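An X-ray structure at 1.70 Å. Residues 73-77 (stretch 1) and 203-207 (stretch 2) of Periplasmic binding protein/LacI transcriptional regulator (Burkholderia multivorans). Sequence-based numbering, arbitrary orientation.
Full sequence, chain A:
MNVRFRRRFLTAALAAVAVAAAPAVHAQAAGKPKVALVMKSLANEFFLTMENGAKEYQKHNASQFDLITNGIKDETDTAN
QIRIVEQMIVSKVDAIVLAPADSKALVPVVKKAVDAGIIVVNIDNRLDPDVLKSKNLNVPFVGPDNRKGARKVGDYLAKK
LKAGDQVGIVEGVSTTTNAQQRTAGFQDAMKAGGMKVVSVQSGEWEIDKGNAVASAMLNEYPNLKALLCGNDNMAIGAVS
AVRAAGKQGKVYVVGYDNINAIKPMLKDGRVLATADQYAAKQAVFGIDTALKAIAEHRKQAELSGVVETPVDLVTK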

# COMPACT_ATOMS: atom_id res chain seq x y z
N LYS A 73 6.04 -7.34 11.63
CA LYS A 73 7.32 -6.74 12.00
C LYS A 73 8.06 -6.15 10.83
O LYS A 73 9.01 -5.39 11.04
CB LYS A 73 8.21 -7.77 12.68
CG LYS A 73 8.71 -8.84 11.73
CD LYS A 73 9.67 -9.81 12.43
CE LYS A 73 9.79 -11.12 11.66
NZ LYS A 73 9.87 -10.95 10.17
N ASP A 74 7.68 -6.56 9.62
CA ASP A 74 8.20 -5.98 8.38
C ASP A 74 7.21 -6.23 7.23
O ASP A 74 6.16 -6.82 7.43
CB ASP A 74 9.61 -6.53 8.06
CG ASP A 74 9.63 -8.03 7.90
OD1 ASP A 74 8.82 -8.54 7.11
OD2 ASP A 74 10.46 -8.70 8.58
N GLU A 75 7.52 -5.75 6.04
CA GLU A 75 6.55 -5.75 4.96
C GLU A 75 6.39 -7.10 4.28
O GLU A 75 5.49 -7.29 3.47
CB GLU A 75 6.94 -4.70 3.91
CG GLU A 75 6.96 -3.28 4.47
CD GLU A 75 5.60 -2.63 4.51
OE1 GLU A 75 4.59 -3.36 4.41
OE2 GLU A 75 5.55 -1.39 4.65
N THR A 76 7.25 -8.05 4.62
CA THR A 76 7.26 -9.33 3.92
C THR A 76 6.93 -10.48 4.85
O THR A 76 7.09 -11.63 4.46
CB THR A 76 8.62 -9.60 3.27
OG1 THR A 76 9.66 -9.44 4.24
CG2 THR A 76 8.83 -8.65 2.13
N ASP A 77 6.47 -10.19 6.06
CA ASP A 77 6.22 -11.27 7.02
C ASP A 77 4.80 -11.79 6.84
O ASP A 77 3.97 -11.71 7.75
CB ASP A 77 6.43 -10.84 8.47
CG ASP A 77 6.59 -12.05 9.40
OD1 ASP A 77 6.44 -13.18 8.91
OD2 ASP A 77 6.85 -11.89 10.61
N GLY A 203 12.12 -3.36 -4.37
CA GLY A 203 12.72 -2.97 -3.11
C GLY A 203 11.87 -3.46 -1.94
O GLY A 203 12.12 -3.06 -0.81
N GLU A 204 10.89 -4.31 -2.23
CA GLU A 204 10.07 -5.03 -1.24
C GLU A 204 9.41 -4.14 -0.17
O GLU A 204 9.18 -4.59 0.95
CB GLU A 204 10.92 -6.11 -0.57
CG GLU A 204 11.26 -7.24 -1.54
CD GLU A 204 12.29 -8.15 -0.99
OE1 GLU A 204 12.17 -8.51 0.20
OE2 GLU A 204 13.23 -8.49 -1.73
N TRP A 205 9.16 -2.90 -0.55
CA TRP A 205 8.49 -1.87 0.24
C TRP A 205 9.37 -1.27 1.32
O TRP A 205 8.89 -0.43 2.10
CB TRP A 205 7.21 -2.39 0.91
CG TRP A 205 6.09 -2.90 0.06
CD1 TRP A 205 5.47 -4.10 0.18
CD2 TRP A 205 5.40 -2.19 -1.00
NE1 TRP A 205 4.45 -4.20 -0.73
CE2 TRP A 205 4.38 -3.04 -1.46
CE3 TRP A 205 5.56 -0.94 -1.60
CZ2 TRP A 205 3.52 -2.68 -2.50
CZ3 TRP A 205 4.69 -0.57 -2.63
CH2 TRP A 205 3.68 -1.45 -3.06
N GLU A 206 10.63 -1.70 1.38
CA GLU A 206 11.53 -1.34 2.47
C GLU A 206 12.58 -0.28 2.10
O GLU A 206 13.06 -0.21 0.96
CB GLU A 206 12.27 -2.59 2.98
CG GLU A 206 11.38 -3.77 3.37
CD GLU A 206 10.68 -3.66 4.73
OE1 GLU A 206 10.69 -2.60 5.40
OE2 GLU A 206 10.09 -4.69 5.14
N ILE A 207 12.96 0.50 3.10
CA ILE A 207 13.97 1.53 2.93
C ILE A 207 15.29 0.95 2.47
O ILE A 207 15.90 1.42 1.49
CB ILE A 207 14.21 2.30 4.25
CG1 ILE A 207 12.93 3.02 4.67
CG2 ILE A 207 15.36 3.29 4.08
CD1 ILE A 207 13.02 3.77 6.02
O HOH W 1 7.90 -0.22 4.59
O HOH W 2 11.13 -7.04 4.41

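Two loops, far apart in sequence, meet here with neither helix nor strand to pair them, and about 247 Å² of surface, summed over both sides, is buried between them. Three residues account for most of it: Glu75 from the first stretch, and Glu206 and Trp205 from the second.

The one direct hydrogen bond between the stretches runs from the backbone of Glu75 to the side chain of Glu206. The amide N of Glu75 lies 2.9 Å from OE2 of Glu206, with an N-H...acceptor angle of 166°, close to linear. The CA-to-CB bond of Glu206 points sideways to the first stretch, but its chi1 and chi2, both m, bring the carboxylate nearer. Glutamate suits this place because its two methylenes give the reach and its carboxylate accepts a hydrogen bond from the peptide NH. The same OE2 accepts a hydrogen bond from water 2 (2.7 Å), which also bonds to Thr76 OG1 at 2.8 Å, so a solvent bridge reinforces the direct link.

Glu75 is the residue most covered by the other stretch. Its CA-to-CB bond points toward the second stretch, and its aliphatic portion packs there: CG lies 3.7 Å from CB of Trp205, and CB lies near the plane of the indole, at the ring's edge. A buried carboxylate needs polar partners, and water 1 supplies one, donating to OE2 of Glu75 at 2.6 Å and to the backbone O of Trp205 at 2.7 Å; OE2 is also bonded elsewhere in the structure. Glutamate thus offers methylenes for packing and an acceptor for the bridging water.

Trp205, also buried, directs its CA-to-CB bond toward the first stretch and offers its CB to the CG of Glu75 and the edge of its largely apolar ring to the CB. It sits in a type I' turn from Gly203 to Glu206, closed by a hydrogen bond from Glu206 N to Gly203 O (3.0 Å). The positive phi values of Glu204 and Trp205 are those this turn requires.

The first stretch is shaped by a type I turn from Asp74 to Asp77. Asp74 OD1 accepts a hydrogen bond from Thr76 N (3.0 Å), a role suited to aspartate's short side chain, while its OD2 forms a salt bridge with Lys73 NZ (2.8 Å). The salt bridge partly balances the charge of Asp74, whose OD1 comes within 4.5 Å of Glu206 OE2. Thr76, an exposed residue, has its CG2 3.9 Å from OE1 of Glu204.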